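Local coordinates for protein DUF199/WhiA (Thermotoga maritima, PDB 3HYI) that probably binds DNA and takes part in cell division and chromosome segregation, joining a degenerate LAGLIDADG homing-endonuclease domain to a C-terminal helix-turn-helix domain, at residues I232-E237 and K286-F291; R249-V254 and S279-I284. All blocks are in the same frame, centred on the assembly; numbering follows the deposited sequence. Where two conformers were deposited one is given.

Interaction 1: I232-E237 and K286-F291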
ATOM      1  N   ILE A 232     -10.084 -41.694 -30.575  1.00 24.33           N
ATOM      2  CA  ILE A 232      -9.250 -42.888 -30.455  1.00 24.44           C
ATOM      3  C   ILE A 232     -10.051 -44.163 -30.728  1.00 24.70           C
ATOM      4  O   ILE A 232      -9.545 -45.091 -31.361  1.00 24.76           O
ATOM      5  CB  ILE A 232      -8.602 -42.972 -29.055  1.00 24.43           C
ATOM      6  CG1 ILE A 232      -7.598 -41.830 -28.873  1.00 24.44           C
ATOM      7  CG2 ILE A 232      -7.898 -44.302 -28.859  1.00 23.84           C
ATOM      8  CD1 ILE A 232      -7.186 -41.618 -27.449  1.00 24.06           C
ATOM      9  N   GLU A 233     -11.297 -44.194 -30.257  1.00 25.02           N
ATOM     10  CA  GLU A 233     -12.176 -45.355 -30.437  1.00 25.19           C
ATOM     11  C   GLU A 233     -12.509 -45.575 -31.912  1.00 24.90           C
ATOM     12  O   GLU A 233     -12.519 -46.708 -32.385  1.00 24.97           O
ATOM     13  CB  GLU A 233     -13.487 -45.191 -29.653  1.00 25.38           C
ATOM     14  CG  GLU A 233     -13.346 -44.945 -28.146  1.00 26.53           C
ATOM     15  CD  GLU A 233     -13.123 -46.201 -27.334  1.00 28.11           C
ATOM     16  OE1 GLU A 233     -12.526 -47.165 -27.865  1.00 29.47           O
ATOM     17  OE2 GLU A 233     -13.539 -46.217 -26.151  1.00 28.88           O
ATOM     18  N   LEU A 234     -12.801 -44.488 -32.624  1.00 24.82           N
ATOM     19  CA  LEU A 234     -13.108 -44.552 -34.058  1.00 24.66           C
ATOM     20  C   LEU A 234     -11.931 -45.095 -34.862  1.00 24.64           C
ATOM     21  O   LEU A 234     -12.110 -45.947 -35.733  1.00 24.77           O
ATOM     22  CB  LEU A 234     -13.493 -43.166 -34.587  1.00 24.55           C
ATOM     23  CG  LEU A 234     -14.868 -42.639 -34.176  1.00 24.59           C
ATOM     24  CD1 LEU A 234     -14.980 -41.156 -34.479  1.00 24.26           C
ATOM     25  CD2 LEU A 234     -15.979 -43.410 -34.877  1.00 24.51           C
ATOM     26  N   ILE A 235     -10.735 -44.595 -34.561  1.00 24.68           N
ATOM     27  CA  ILE A 235      -9.506 -45.026 -35.233  1.00 24.68           C
ATOM     28  C   ILE A 235      -9.222 -46.498 -34.949  1.00 24.78           C
ATOM     29  O   ILE A 235      -8.842 -47.249 -35.849  1.00 24.56           O
ATOM     30  CB  ILE A 235      -8.287 -44.184 -34.780  1.00 24.64           C
ATOM     31  CG1 ILE A 235      -8.408 -42.744 -35.284  1.00 24.56           C
ATOM     32  CG2 ILE A 235      -6.982 -44.795 -35.287  1.00 24.66           C
ATOM     33  CD1 ILE A 235      -7.421 -41.794 -34.635  1.00 24.75           C
ATOM     34  N   LYS A 236      -9.405 -46.894 -33.690  1.00 24.94           N
ATOM     35  CA  LYS A 236      -9.213 -48.281 -33.275  1.00 25.05           C
ATOM     36  C   LYS A 236     -10.153 -49.206 -34.038  1.00 25.09           C
ATOM     37  O   LYS A 236      -9.745 -50.265 -34.517  1.00 24.96           O
ATOM     38  CB  LYS A 236      -9.444 -48.427 -31.766  1.00 25.09           C
ATOM     39  CG  LYS A 236      -9.327 -49.853 -31.256  1.00 25.23           C
ATOM     40  CD  LYS A 236      -9.316 -49.911 -29.739  1.00 25.81           C
ATOM     41  CE  LYS A 236      -9.511 -51.337 -29.246  1.00 25.92           C
ATOM     42  NZ  LYS A 236      -9.065 -51.505 -27.834  1.00 26.43           N
ATOM     43  N   GLU A 237     -11.411 -48.789 -34.151  1.00 25.18           N
ATOM     44  CA  GLU A 237     -12.427 -49.563 -34.858  1.00 25.40           C
ATOM     45  C   GLU A 237     -12.154 -49.661 -36.363  1.00 25.41           C
ATOM     46  O   GLU A 237     -12.285 -50.740 -36.945  1.00 25.34           O
ATOM     47  CB  GLU A 237     -13.812 -48.944 -34.626  1.00 25.43           C
ATOM     48  CG  GLU A 237     -14.950 -49.676 -35.320  1.00 25.74           C
ATOM     49  N   LYS A 286      -8.027 -34.982 -35.646  1.00 26.20           N
ATOM     50  CA  LYS A 286      -8.045 -34.647 -37.076  1.00 26.36           C
ATOM     51  C   LYS A 286      -8.133 -35.909 -37.943  1.00 26.50           C
ATOM     52  O   LYS A 286      -8.892 -35.948 -38.913  1.00 26.46           O
ATOM     53  CB  LYS A 286      -6.807 -33.805 -37.441  1.00 26.41           C
ATOM     54  CG  LYS A 286      -6.423 -33.756 -38.927  1.00 26.58           C
ATOM     55  CD  LYS A 286      -7.464 -33.059 -39.793  1.00 26.73           C
ATOM     56  CE  LYS A 286      -7.068 -33.118 -41.264  1.00 26.89           C
ATOM     57  NZ  LYS A 286      -8.006 -32.372 -42.151  1.00 27.02           N
ATOM     58  N   ILE A 287      -7.364 -36.935 -37.584  1.00 26.66           N
ATOM     59  CA  ILE A 287      -7.399 -38.220 -38.291  1.00 26.71           C
ATOM     60  C   ILE A 287      -8.751 -38.928 -38.140  1.00 26.91           C
ATOM     61  O   ILE A 287      -9.245 -39.532 -39.089  1.00 26.72           O
ATOM     62  CB  ILE A 287      -6.258 -39.157 -37.816  1.00 26.70           C
ATOM     63  CG1 ILE A 287      -4.910 -38.653 -38.343  1.00 26.74           C
ATOM     64  CG2 ILE A 287      -6.494 -40.588 -38.285  1.00 26.42           C
ATOM     65  CD1 ILE A 287      -3.714 -39.370 -37.755  1.00 26.30           C
ATOM     66  N   ALA A 288      -9.349 -38.840 -36.954  1.00 27.21           N
ATOM     67  CA  ALA A 288     -10.618 -39.522 -36.673  1.00 27.56           C
ATOM     68  C   ALA A 288     -11.852 -38.900 -37.355  1.00 27.98           C
ATOM     69  O   ALA A 288     -12.921 -39.511 -37.354  1.00 27.94           O
ATOM     70  CB  ALA A 288     -10.840 -39.611 -35.163  1.00 27.51           C
ATOM     71  N   GLU A 289     -11.713 -37.698 -37.921  1.00 28.56           N
ATOM     72  CA  GLU A 289     -12.812 -37.046 -38.658  1.00 29.08           C
ATOM     73  C   GLU A 289     -13.199 -37.828 -39.918  1.00 29.40           C
ATOM     74  O   GLU A 289     -14.343 -37.774 -40.372  1.00 29.45           O
ATOM     75  CB  GLU A 289     -12.436 -35.607 -39.034  1.00 29.15           C
ATOM     76  CG  GLU A 289     -12.532 -34.624 -37.877  1.00 29.50           C
ATOM     77  CD  GLU A 289     -12.039 -33.229 -38.237  1.00 30.08           C
ATOM     78  OE1 GLU A 289     -12.224 -32.800 -39.398  1.00 30.37           O
ATOM     79  OE2 GLU A 289     -11.471 -32.557 -37.349  1.00 30.52           O
ATOM     80  N   ARG A 290     -12.209 -38.514 -40.484  1.00 29.81           N
ATOM     81  CA  ARG A 290     -12.391 -39.565 -41.487  1.00 30.18           C
ATOM     82  C   ARG A 290     -13.614 -40.444 -41.227  1.00 30.47           C
ATOM     83  O   ARG A 290     -14.452 -40.645 -42.106  1.00 30.43           O
ATOM     84  CB  ARG A 290     -11.160 -40.483 -41.453  1.00 30.22           C
ATOM     85  CG  ARG A 290     -10.563 -40.826 -42.787  1.00 30.57           C
ATOM     86  CD  ARG A 290      -9.116 -41.270 -42.621  1.00 30.76           C
ATOM     87  NE  ARG A 290      -8.248 -40.160 -42.225  1.00 30.86           N
ATOM     88  CZ  ARG A 290      -6.922 -40.147 -42.353  1.00 31.07           C
ATOM     89  NH1 ARG A 290      -6.276 -41.184 -42.880  1.00 31.38           N
ATOM     90  NH2 ARG A 290      -6.231 -39.082 -41.957  1.00 30.87           N
ATOM     91  N   PHE A 291     -13.695 -40.956 -40.001  1.00 30.88           N
ATOM     92  CA  PHE A 291     -14.542 -42.102 -39.672  1.00 31.20           C
ATOM     93  C   PHE A 291     -15.856 -41.758 -38.982  1.00 31.68           C
ATOM     94  O   PHE A 291     -16.778 -42.572 -38.975  1.00 31.70           O
ATOM     95  CB  PHE A 291     -13.759 -43.068 -38.777  1.00 31.06           C
ATOM     96  CG  PHE A 291     -12.422 -43.462 -39.336  1.00 30.55           C
ATOM     97  CD1 PHE A 291     -12.328 -44.056 -40.588  1.00 30.23           C
ATOM     98  CD2 PHE A 291     -11.257 -43.248 -38.610  1.00 30.27           C
ATOM     99  CE1 PHE A 291     -11.095 -44.426 -41.109  1.00 30.14           C
ATOM    100  CE2 PHE A 291     -10.021 -43.616 -39.126  1.00 30.10           C
ATOM    101  CZ  PHE A 291      -9.941 -44.205 -40.377  1.00 30.01           C
TER
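Ile235 lays its CG1 and CD1 over the methyl of Ala288, CG1 standing 4.0 Å from Ala288 CB. Its CG1 is anti to the carbonyl carbon, and this chi1 of -68° places CG1 on the side of the facing segment, although CB itself does not point straight at it. From the same branch CD1 touches CG2 of Ile287 at 4.0 Å, the two isoleucine side chains crossing at about a right angle. With so small a side chain at Ala288, the backbones come close, and the CA atoms of Ile235 and Ala288 are 5.8 Å apart. Leu234, the residue before it on helix 207-238, adds its CD1, 3.9 Å from the carbonyl O of Ala288, and its CB, 4.2 Å from CB of Phe291. The Phe291 ring comes obliquely against the helix backbone, with CE2 4.2 Å from CA of Ile235 and CD2 4.0 Å from O of Leu234. CB of the preceding Arg290 sits over the centre of one face of this ring. Leu241 and Ile284 add further cover to Ile235, and Val294 to Leu234. The contact thus joins the last turns of helix 207-238 to the C-terminal end of helix 274-288 and the residues that follow, within the HTH domain. Apolar packing alone links the two segments, so what holds them here is probably the burial of apolar surface, chiefly that of Ile235 and Ala288.

Interaction 2: R249-V254 and S279-I284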
ATOM      1  N   ARG A 249       0.501 -43.330 -31.793  1.00 27.87           N
ATOM      2  CA  ARG A 249       0.010 -44.613 -31.304  1.00 27.80           C
ATOM      3  C   ARG A 249       0.132 -44.737 -29.788  1.00 27.52           C
ATOM      4  O   ARG A 249      -0.798 -45.193 -29.125  1.00 27.38           O
ATOM      5  CB  ARG A 249       0.760 -45.757 -31.973  1.00 27.92           C
ATOM      6  CG  ARG A 249       0.331 -47.130 -31.500  1.00 28.78           C
ATOM      7  CD  ARG A 249       1.110 -48.198 -32.219  1.00 30.20           C
ATOM      8  NE  ARG A 249       2.513 -48.167 -31.819  1.00 31.65           N
ATOM      9  CZ  ARG A 249       3.014 -48.781 -30.748  1.00 33.02           C
ATOM     10  NH1 ARG A 249       2.233 -49.509 -29.952  1.00 33.66           N
ATOM     11  NH2 ARG A 249       4.310 -48.677 -30.472  1.00 33.27           N
ATOM     12  N   ARG A 250       1.285 -44.338 -29.252  1.00 27.25           N
ATOM     13  CA  ARG A 250       1.528 -44.387 -27.812  1.00 27.11           C
ATOM     14  C   ARG A 250       0.621 -43.427 -27.051  1.00 27.06           C
ATOM     15  O   ARG A 250       0.164 -43.740 -25.950  1.00 27.05           O
ATOM     16  CB  ARG A 250       2.988 -44.060 -27.501  1.00 27.18           C
ATOM     17  CG  ARG A 250       3.973 -45.081 -28.039  1.00 27.58           C
ATOM     18  CD  ARG A 250       5.369 -44.828 -27.496  1.00 28.38           C
ATOM     19  NE  ARG A 250       5.995 -43.655 -28.110  1.00 29.00           N
ATOM     20  CZ  ARG A 250       6.565 -43.638 -29.316  1.00 29.41           C
ATOM     21  NH1 ARG A 250       6.592 -44.733 -30.076  1.00 29.79           N
ATOM     22  NH2 ARG A 250       7.110 -42.515 -29.774  1.00 29.52           N
ATOM     23  N   VAL A 251       0.373 -42.259 -27.640  1.00 27.12           N
ATOM     24  CA  VAL A 251      -0.501 -41.245 -27.047  1.00 27.12           C
ATOM     25  C   VAL A 251      -1.959 -41.713 -27.004  1.00 27.28           C
ATOM     26  O   VAL A 251      -2.665 -41.472 -26.019  1.00 27.42           O
ATOM     27  CB  VAL A 251      -0.394 -39.904 -27.815  1.00 27.14           C
ATOM     28  CG1 VAL A 251      -1.469 -38.921 -27.365  1.00 26.94           C
ATOM     29  CG2 VAL A 251       0.995 -39.303 -27.629  1.00 26.91           C
ATOM     30  N   ALA A 252      -2.398 -42.381 -28.071  1.00 27.33           N
ATOM     31  CA  ALA A 252      -3.748 -42.947 -28.144  1.00 27.34           C
ATOM     32  C   ALA A 252      -3.954 -44.032 -27.093  1.00 27.38           C
ATOM     33  O   ALA A 252      -4.986 -44.065 -26.428  1.00 27.45           O
ATOM     34  CB  ALA A 252      -4.018 -43.506 -29.537  1.00 27.30           C
ATOM     35  N   LEU A 253      -2.964 -44.912 -26.947  1.00 27.41           N
ATOM     36  CA  LEU A 253      -3.014 -45.981 -25.948  1.00 27.38           C
ATOM     37  C   LEU A 253      -3.049 -45.448 -24.513  1.00 27.35           C
ATOM     38  O   LEU A 253      -3.869 -45.882 -23.707  1.00 27.34           O
ATOM     39  CB  LEU A 253      -1.819 -46.928 -26.111  1.00 27.37           C
ATOM     40  CG  LEU A 253      -1.812 -47.838 -27.343  1.00 27.26           C
ATOM     41  CD1 LEU A 253      -0.529 -48.649 -27.383  1.00 27.19           C
ATOM     42  CD2 LEU A 253      -3.026 -48.753 -27.361  1.00 27.19           C
ATOM     43  N   VAL A 254      -2.157 -44.512 -24.202  1.00 27.37           N
ATOM     44  CA  VAL A 254      -2.068 -43.941 -22.855  1.00 27.44           C
ATOM     45  C   VAL A 254      -3.356 -43.212 -22.448  1.00 27.30           C
ATOM     46  O   VAL A 254      -3.812 -43.346 -21.313  1.00 27.23           O
ATOM     47  CB  VAL A 254      -0.835 -43.002 -22.716  1.00 27.49           C
ATOM     48  CG1 VAL A 254      -0.997 -42.050 -21.549  1.00 27.76           C
ATOM     49  CG2 VAL A 254       0.435 -43.825 -22.548  1.00 27.50           C
ATOM     50  N   SER A 279      -0.892 -31.418 -28.662  1.00 26.44           N
ATOM     51  CA  SER A 279      -0.754 -31.266 -30.112  0.50 26.37           C
ATOM     52  C   SER A 279      -0.978 -32.604 -30.808  1.00 26.35           C
ATOM     53  O   SER A 279      -1.594 -32.669 -31.871  1.00 26.28           O
ATOM     54  CB  SER A 279       0.633 -30.728 -30.471  0.50 26.34           C
ATOM     55  OG  SER A 279       0.859 -29.462 -29.876  0.50 26.12           O
ATOM     56  N   LYS A 280      -0.466 -33.668 -30.197  1.00 26.26           N
ATOM     57  CA  LYS A 280      -0.611 -35.014 -30.740  1.00 26.21           C
ATOM     58  C   LYS A 280      -2.047 -35.511 -30.687  1.00 26.25           C
ATOM     59  O   LYS A 280      -2.512 -36.183 -31.611  1.00 26.08           O
ATOM     60  CB  LYS A 280       0.293 -35.984 -29.991  1.00 26.22           C
ATOM     61  CG  LYS A 280       1.721 -35.881 -30.429  1.00 26.03           C
ATOM     62  CD  LYS A 280       2.616 -36.710 -29.544  1.00 26.13           C
ATOM     63  CE  LYS A 280       3.977 -36.069 -29.412  1.00 26.21           C
ATOM     64  NZ  LYS A 280       4.669 -35.976 -30.729  1.00 26.30           N
ATOM     65  N   LEU A 281      -2.739 -35.189 -29.598  1.00 26.27           N
ATOM     66  CA  LEU A 281      -4.158 -35.498 -29.470  1.00 26.51           C
ATOM     67  C   LEU A 281      -4.995 -34.761 -30.519  1.00 26.57           C
ATOM     68  O   LEU A 281      -5.965 -35.316 -31.036  1.00 26.50           O
ATOM     69  CB  LEU A 281      -4.657 -35.172 -28.058  1.00 26.53           C
ATOM     70  CG  LEU A 281      -4.257 -36.196 -26.992  1.00 26.79           C
ATOM     71  CD1 LEU A 281      -4.399 -35.609 -25.595  1.00 26.59           C
ATOM     72  CD2 LEU A 281      -5.086 -37.473 -27.133  1.00 26.50           C
ATOM     73  N   LYS A 282      -4.616 -33.522 -30.834  1.00 26.76           N
ATOM     74  CA  LYS A 282      -5.293 -32.745 -31.882  1.00 26.87           C
ATOM     75  C   LYS A 282      -5.142 -33.405 -33.257  1.00 26.94           C
ATOM     76  O   LYS A 282      -6.090 -33.441 -34.043  1.00 26.93           O
ATOM     77  CB  LYS A 282      -4.756 -31.315 -31.933  1.00 26.84           C
ATOM     78  CG  LYS A 282      -5.056 -30.495 -30.689  1.00 27.22           C
ATOM     79  N   ARG A 283      -3.948 -33.923 -33.539  1.00 26.97           N
ATOM     80  CA  ARG A 283      -3.702 -34.677 -34.769  1.00 27.01           C
ATOM     81  C   ARG A 283      -4.551 -35.941 -34.842  1.00 26.79           C
ATOM     82  O   ARG A 283      -5.095 -36.272 -35.897  1.00 26.96           O
ATOM     83  CB  ARG A 283      -2.228 -35.067 -34.883  1.00 27.07           C
ATOM     84  CG  ARG A 283      -1.302 -33.912 -35.221  1.00 27.69           C
ATOM     85  CD  ARG A 283      -0.037 -34.414 -35.904  1.00 28.59           C
ATOM     86  NE  ARG A 283       0.976 -34.862 -34.947  1.00 29.32           N
ATOM     87  CZ  ARG A 283       1.866 -35.831 -35.166  1.00 29.56           C
ATOM     88  NH1 ARG A 283       1.882 -36.518 -36.307  1.00 29.54           N
ATOM     89  NH2 ARG A 283       2.745 -36.134 -34.221  1.00 29.74           N
ATOM     90  N   ILE A 284      -4.641 -36.648 -33.719  1.00 26.52           N
ATOM     91  CA  ILE A 284      -5.437 -37.869 -33.630  1.00 26.20           C
ATOM     92  C   ILE A 284      -6.912 -37.574 -33.911  1.00 26.07           C
ATOM     93  O   ILE A 284      -7.570 -38.309 -34.643  1.00 25.92           O
ATOM     94  CB  ILE A 284      -5.266 -38.548 -32.249  1.00 26.05           C
ATOM     95  CG1 ILE A 284      -3.881 -39.192 -32.148  1.00 25.92           C
ATOM     96  CG2 ILE A 284      -6.346 -39.596 -32.020  1.00 25.68           C
ATOM     97  CD1 ILE A 284      -3.510 -39.636 -30.745  1.00 25.55           C
TER
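Val251 points its two methyls at different neighbours on helix 274-288. CG1, anti to the backbone N (chi1 170°), meets Leu281 at CD2, 3.9 Å away, the two side chains meeting at a slant. CG2 lies 3.6 Å from CD of Lys280, whose aliphatic chain runs at about a right angle to the valine. That lysine starts toward segment 249-254 and then bends at its third and fourth torsions, NZ turning to a salt bridge with Asp247, near the start of the same helix 246-257, which Arg283 shares. Ile284 reaches in one turn further on: its CD1 is 4.0 Å from CG1 of Val251 and 4.1 Å from CB of Ala252. The two short segments run almost perpendicular, their axes crossing at -92° and 9.8 Å apart. An alanine in place of Val251 would probably open a gap between the helices, leaving Leu281 and the lysine methylenes without their valine partner and Ile284 CD1 with less to pack on. Leu270 also packs on Val251, and Ile232 on both Ala252 and Ile284, within the core of the helix-turn-helix domain. Here Lys280 serves both chemistries, its methylenes adding to the apolar seam while its ammonium is paired with a carboxylate of the same helix 246-257.

In the fold
Helix 274-288 is common to both contacts: interaction 2 uses its middle, interaction 1 its C-terminal end and the residues beyond. Interaction 2 is the more buried, four of its five touching residues being buried, whereas interaction 1 is only partly so and brings in an aromatic ring from outside the helix. Both are apolar across their segments, but interaction 2 has salt bridges to Asp247 at its border. Their centres lie about 11 Å apart and the contacts meet directly, Ile232 CD1 being 3.4 Å from Ala252 O and Ile232 CG1 4.1 Å from Ile284 CG2. Helices 207-238, 246-257 and 274-288 thus pack on one another in the HTH domain.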